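Putative isomerase (Streptomyces coelicolor A3, PDB 2OQH) probably acts as an enolase-superfamily enzyme on sugar acids, possibly dehydrating D-glucarate to 5-dehydro-4-deoxy-D-glucarate. Local coordinates at residues Gly269-Lys281 / Glu301-Ser315. Numbering follows the deposited sequence.
Sequences GDVYKWGGIAATK and ELGIATAAHLAVVSS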
loop_
_atom_site.group_PDB
_atom_site.type_symbol
_atom_site.label_atom_id
_atom_site.label_comp_id
_atom_site.label_asym_id
_atom_site.label_seq_id
_atom_site.Cartn_x
_atom_site.Cartn_y
_atom_site.Cartn_z
ATOM N N GLY A 269 -0.224 -5.825 -3.761
ATOM C CA GLY A 269 -1.315 -6.058 -2.835
ATOM C C GLY A 269 -1.549 -4.736 -2.124
ATOM O O GLY A 269 -0.752 -3.814 -2.278
ATOM N N ASP A 270 -2.634 -4.636 -1.365
ATOM C CA ASP A 270 -2.968 -3.428 -0.618
ATOM C C ASP A 270 -4.287 -3.699 0.089
ATOM O O ASP A 270 -5.349 -3.764 -0.536
ATOM C CB ASP A 270 -3.113 -2.221 -1.555
ATOM C CG ASP A 270 -3.499 -0.946 -0.815
ATOM O OD1 ASP A 270 -3.731 -1.001 0.413
ATOM O OD2 ASP A 270 -3.570 0.119 -1.464
ATOM N N VAL A 271 -4.200 -3.865 1.400
ATOM C CA VAL A 271 -5.366 -4.155 2.215
ATOM C C VAL A 271 -6.507 -3.176 2.004
ATOM O O VAL A 271 -7.671 -3.562 1.935
ATOM C CB VAL A 271 -4.988 -4.167 3.709
ATOM C CG1 VAL A 271 -6.245 -4.213 4.574
ATOM C CG2 VAL A 271 -4.104 -5.358 3.994
ATOM N N TYR A 272 -6.157 -1.904 1.888
ATOM C CA TYR A 272 -7.140 -0.857 1.736
ATOM C C TYR A 272 -7.756 -0.806 0.357
ATOM O O TYR A 272 -8.845 -0.260 0.181
ATOM C CB TYR A 272 -6.487 0.464 2.141
ATOM C CG TYR A 272 -5.838 0.269 3.487
ATOM C CD1 TYR A 272 -6.622 0.056 4.620
ATOM C CD2 TYR A 272 -4.462 0.096 3.601
ATOM C CE1 TYR A 272 -6.057 -0.344 5.826
ATOM C CE2 TYR A 272 -3.880 -0.310 4.811
ATOM C CZ TYR A 272 -4.688 -0.532 5.918
ATOM O OH TYR A 272 -4.141 -0.985 7.105
ATOM N N LYS A 273 -7.079 -1.401 -0.616
ATOM C CA LYS A 273 -7.592 -1.435 -1.977
ATOM C C LYS A 273 -8.420 -2.711 -2.207
ATOM O O LYS A 273 -9.410 -2.696 -2.936
ATOM C CB LYS A 273 -6.419 -1.358 -2.966
ATOM C CG LYS A 273 -6.810 -1.322 -4.437
ATOM C CD LYS A 273 -5.572 -1.187 -5.343
ATOM C CE LYS A 273 -5.026 0.233 -5.379
ATOM N NZ LYS A 273 -5.436 0.949 -6.619
ATOM N N TRP A 274 -8.015 -3.801 -1.558
ATOM C CA TRP A 274 -8.683 -5.093 -1.689
ATOM C C TRP A 274 -9.738 -5.416 -0.622
ATOM O O TRP A 274 -10.346 -6.486 -0.638
ATOM C CB TRP A 274 -7.624 -6.198 -1.749
ATOM C CG TRP A 274 -6.827 -6.137 -3.027
ATOM C CD1 TRP A 274 -5.959 -5.153 -3.404
ATOM C CD2 TRP A 274 -6.896 -7.052 -4.128
ATOM N NE1 TRP A 274 -5.489 -5.391 -4.676
ATOM C CE2 TRP A 274 -6.045 -6.553 -5.142
ATOM C CE3 TRP A 274 -7.595 -8.246 -4.360
ATOM C CZ2 TRP A 274 -5.878 -7.208 -6.375
ATOM C CZ3 TRP A 274 -7.428 -8.898 -5.588
ATOM C CH2 TRP A 274 -6.577 -8.375 -6.575
ATOM N N GLY A 275 -9.934 -4.498 0.318
ATOM C CA GLY A 275 -10.955 -4.695 1.329
ATOM C C GLY A 275 -10.628 -5.422 2.620
ATOM O O GLY A 275 -11.500 -5.541 3.483
ATOM N N GLY A 276 -9.403 -5.909 2.781
ATOM C CA GLY A 276 -9.092 -6.602 4.018
ATOM C C GLY A 276 -7.810 -7.406 4.040
ATOM O O GLY A 276 -7.114 -7.548 3.028
ATOM N N ILE A 277 -7.508 -7.944 5.217
ATOM C CA ILE A 277 -6.312 -8.737 5.432
ATOM C C ILE A 277 -6.385 -10.125 4.805
ATOM O O ILE A 277 -5.438 -10.561 4.151
ATOM C CB ILE A 277 -6.017 -8.854 6.936
ATOM C CG1 ILE A 277 -5.571 -7.481 7.459
ATOM C CG2 ILE A 277 -4.975 -9.937 7.197
ATOM C CD1 ILE A 277 -5.227 -7.448 8.917
ATOM N N ALA A 278 -7.502 -10.815 5.006
ATOM C CA ALA A 278 -7.662 -12.146 4.438
ATOM C C ALA A 278 -7.583 -12.089 2.912
ATOM O O ALA A 278 -6.976 -12.957 2.290
ATOM C CB ALA A 278 -8.990 -12.757 4.877
ATOM N N ALA A 279 -8.193 -11.067 2.311
ATOM C CA ALA A 279 -8.164 -10.933 0.856
ATOM C C ALA A 279 -6.731 -10.787 0.358
ATOM O O ALA A 279 -6.380 -11.303 -0.696
ATOM C CB ALA A 279 -8.987 -9.738 0.419
ATOM N N THR A 280 -5.907 -10.078 1.125
ATOM C CA THR A 280 -4.518 -9.860 0.755
ATOM C C THR A 280 -3.709 -11.148 0.918
ATOM O O THR A 280 -2.842 -11.439 0.098
ATOM C CB THR A 280 -3.908 -8.715 1.588
ATOM O OG1 THR A 280 -4.673 -7.522 1.370
ATOM C CG2 THR A 280 -2.466 -8.460 1.183
ATOM N N LYS A 281 -3.994 -11.919 1.965
ATOM C CA LYS A 281 -3.304 -13.196 2.160
ATOM C C LYS A 281 -3.732 -14.109 1.009
ATOM O O LYS A 281 -2.940 -14.897 0.494
ATOM C CB LYS A 281 -3.703 -13.845 3.489
ATOM C CG LYS A 281 -3.259 -13.086 4.733
ATOM C CD LYS A 281 -1.760 -13.182 4.930
ATOM C CE LYS A 281 -1.344 -14.598 5.300
ATOM N NZ LYS A 281 0.090 -14.656 5.676
ATOM N N GLU A 301 -0.748 5.312 3.891
ATOM C CA GLU A 301 -0.970 4.741 5.212
ATOM C C GLU A 301 -0.123 5.392 6.292
ATOM O O GLU A 301 1.045 5.702 6.068
ATOM C CB GLU A 301 -0.649 3.243 5.226
ATOM C CG GLU A 301 -1.529 2.385 4.355
ATOM C CD GLU A 301 -1.251 2.596 2.892
ATOM O OE1 GLU A 301 -0.059 2.643 2.525
ATOM O OE2 GLU A 301 -2.219 2.703 2.113
ATOM N N LEU A 302 -0.719 5.591 7.465
ATOM C CA LEU A 302 0.012 6.145 8.603
ATOM C C LEU A 302 0.311 4.962 9.532
ATOM O O LEU A 302 0.347 3.814 9.083
ATOM C CB LEU A 302 -0.812 7.224 9.321
ATOM C CG LEU A 302 -1.091 8.495 8.496
ATOM C CD1 LEU A 302 -2.005 9.421 9.288
ATOM C CD2 LEU A 302 0.215 9.203 8.132
ATOM N N GLY A 303 0.513 5.229 10.817
ATOM C CA GLY A 303 0.848 4.172 11.758
ATOM C C GLY A 303 -0.039 2.942 11.877
ATOM O O GLY A 303 0.442 1.809 11.797
ATOM N N ILE A 304 -1.329 3.147 12.099
ATOM C CA ILE A 304 -2.236 2.011 12.237
ATOM C C ILE A 304 -2.276 1.182 10.948
ATOM O O ILE A 304 -2.081 -0.032 10.980
ATOM C CB ILE A 304 -3.657 2.484 12.604
ATOM C CG1 ILE A 304 -3.620 3.237 13.940
ATOM C CG2 ILE A 304 -4.601 1.286 12.711
ATOM C CD1 ILE A 304 -4.954 3.859 14.333
ATOM N N ALA A 305 -2.502 1.848 9.820
ATOM C CA ALA A 305 -2.567 1.169 8.529
ATOM C C ALA A 305 -1.260 0.443 8.215
ATOM O O ALA A 305 -1.272 -0.726 7.807
ATOM C CB ALA A 305 -2.893 2.169 7.432
ATOM N N THR A 306 -0.138 1.132 8.405
ATOM C CA THR A 306 1.164 0.536 8.147
ATOM C C THR A 306 1.372 -0.695 9.028
ATOM O O THR A 306 1.957 -1.684 8.595
ATOM C CB THR A 306 2.309 1.535 8.417
ATOM O OG1 THR A 306 2.207 2.636 7.508
ATOM C CG2 THR A 306 3.661 0.862 8.233
ATOM N N ALA A 307 0.889 -0.627 10.265
ATOM C CA ALA A 307 1.015 -1.741 11.200
ATOM C C ALA A 307 0.307 -2.985 10.644
ATOM O O ALA A 307 0.825 -4.099 10.732
ATOM C CB ALA A 307 0.420 -1.354 12.555
ATOM N N ALA A 308 -0.877 -2.787 10.074
ATOM C CA ALA A 308 -1.634 -3.893 9.497
ATOM C C ALA A 308 -0.833 -4.497 8.338
ATOM O O ALA A 308 -0.727 -5.714 8.212
ATOM C CB ALA A 308 -2.983 -3.398 9.010
ATOM N N HIS A 309 -0.261 -3.636 7.500
ATOM C CA HIS A 309 0.532 -4.099 6.368
ATOM C C HIS A 309 1.772 -4.876 6.806
ATOM O O HIS A 309 2.128 -5.887 6.199
ATOM C CB HIS A 309 0.946 -2.914 5.491
ATOM C CG HIS A 309 -0.061 -2.562 4.442
ATOM N ND1 HIS A 309 -1.148 -3.360 4.159
ATOM C CD2 HIS A 309 -0.110 -1.533 3.565
ATOM C CE1 HIS A 309 -1.823 -2.840 3.148
ATOM N NE2 HIS A 309 -1.213 -1.732 2.771
ATOM N N LEU A 310 2.419 -4.400 7.867
ATOM C CA LEU A 310 3.615 -5.049 8.386
ATOM C C LEU A 310 3.307 -6.462 8.864
ATOM O O LEU A 310 4.133 -7.357 8.717
ATOM C CB LEU A 310 4.213 -4.219 9.529
ATOM C CG LEU A 310 4.767 -2.871 9.068
ATOM C CD1 LEU A 310 5.168 -2.000 10.264
ATOM C CD2 LEU A 310 5.962 -3.134 8.170
ATOM N N ALA A 311 2.122 -6.657 9.439
ATOM C CA ALA A 311 1.723 -7.981 9.914
ATOM C C ALA A 311 1.556 -8.907 8.710
ATOM O O ALA A 311 1.927 -10.078 8.751
ATOM C CB ALA A 311 0.413 -7.896 10.697
ATOM N N VAL A 312 1.003 -8.369 7.631
ATOM C CA VAL A 312 0.808 -9.171 6.439
ATOM C C VAL A 312 2.150 -9.558 5.829
ATOM O O VAL A 312 2.399 -10.733 5.576
ATOM C CB VAL A 312 -0.049 -8.428 5.406
ATOM C CG1 VAL A 312 -0.159 -9.251 4.128
ATOM C CG2 VAL A 312 -1.442 -8.187 5.985
ATOM N N VAL A 313 3.023 -8.579 5.619
ATOM C CA VAL A 313 4.331 -8.859 5.038
ATOM C C VAL A 313 5.102 -9.867 5.881
ATOM O O VAL A 313 5.669 -10.833 5.362
ATOM C CB VAL A 313 5.179 -7.572 4.907
ATOM C CG1 VAL A 313 6.581 -7.926 4.430
ATOM C CG2 VAL A 313 4.522 -6.604 3.934
ATOM N N SER A 314 5.103 -9.638 7.188
ATOM C CA SER A 314 5.805 -10.488 8.140
ATOM C C SER A 314 5.410 -11.964 8.060
ATOM O O SER A 314 6.255 -12.847 8.209
ATOM C CB SER A 314 5.563 -9.961 9.563
ATOM O OG SER A 314 6.217 -10.758 10.536
ATOM N N SER A 315 4.132 -12.233 7.821
ATOM C CA SER A 315 3.647 -13.611 7.754
ATOM C C SER A 315 3.507 -14.169 6.338
ATOM O O SER A 315 3.051 -15.300 6.154
ATOM C CB SER A 315 2.287 -13.706 8.448
ATOM O OG SER A 315 1.328 -12.889 7.794
#
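Y272 settles against A305 and H309 where neighbouring helices of the TIM barrel meet in this enolase-superfamily protein, an example of how one interface can pass from dense packing to a polar margin. Helices 277-281 and 303-315 run with their axes 32° apart, and the short helix 271-274 packs beside the second helix's first turns. There the packing is tight. With CG beside its backbone N (chi1 -50°), Y272 brings CE2 to E301 CG and its OH to A308 CB, and this hydroxyl donates to A305 O at 3.0 Å, in the carbonyl plane. The same oxygen takes H309 N. CE2 of Y272 lies over one face of the H309 imidazole, the two rings oblique at 52°, while V271 N and D270 OD1 meet that imidazole at its edge. A phenylalanine at Y272 would probably leave A305 O with its helical bond alone and the ring less firmly fixed. Further along, V312 is a knob among V271, I277, T280 and K281, its CG1 3.8 Å from T280 CG2. Beyond it the contact turns polar and partly solvent-facing at K281, whose chain is bent at chi2 and chi3; K281 NZ bonds T316 OG1 and L120 O and donates to S315 OG at 3.0 Å.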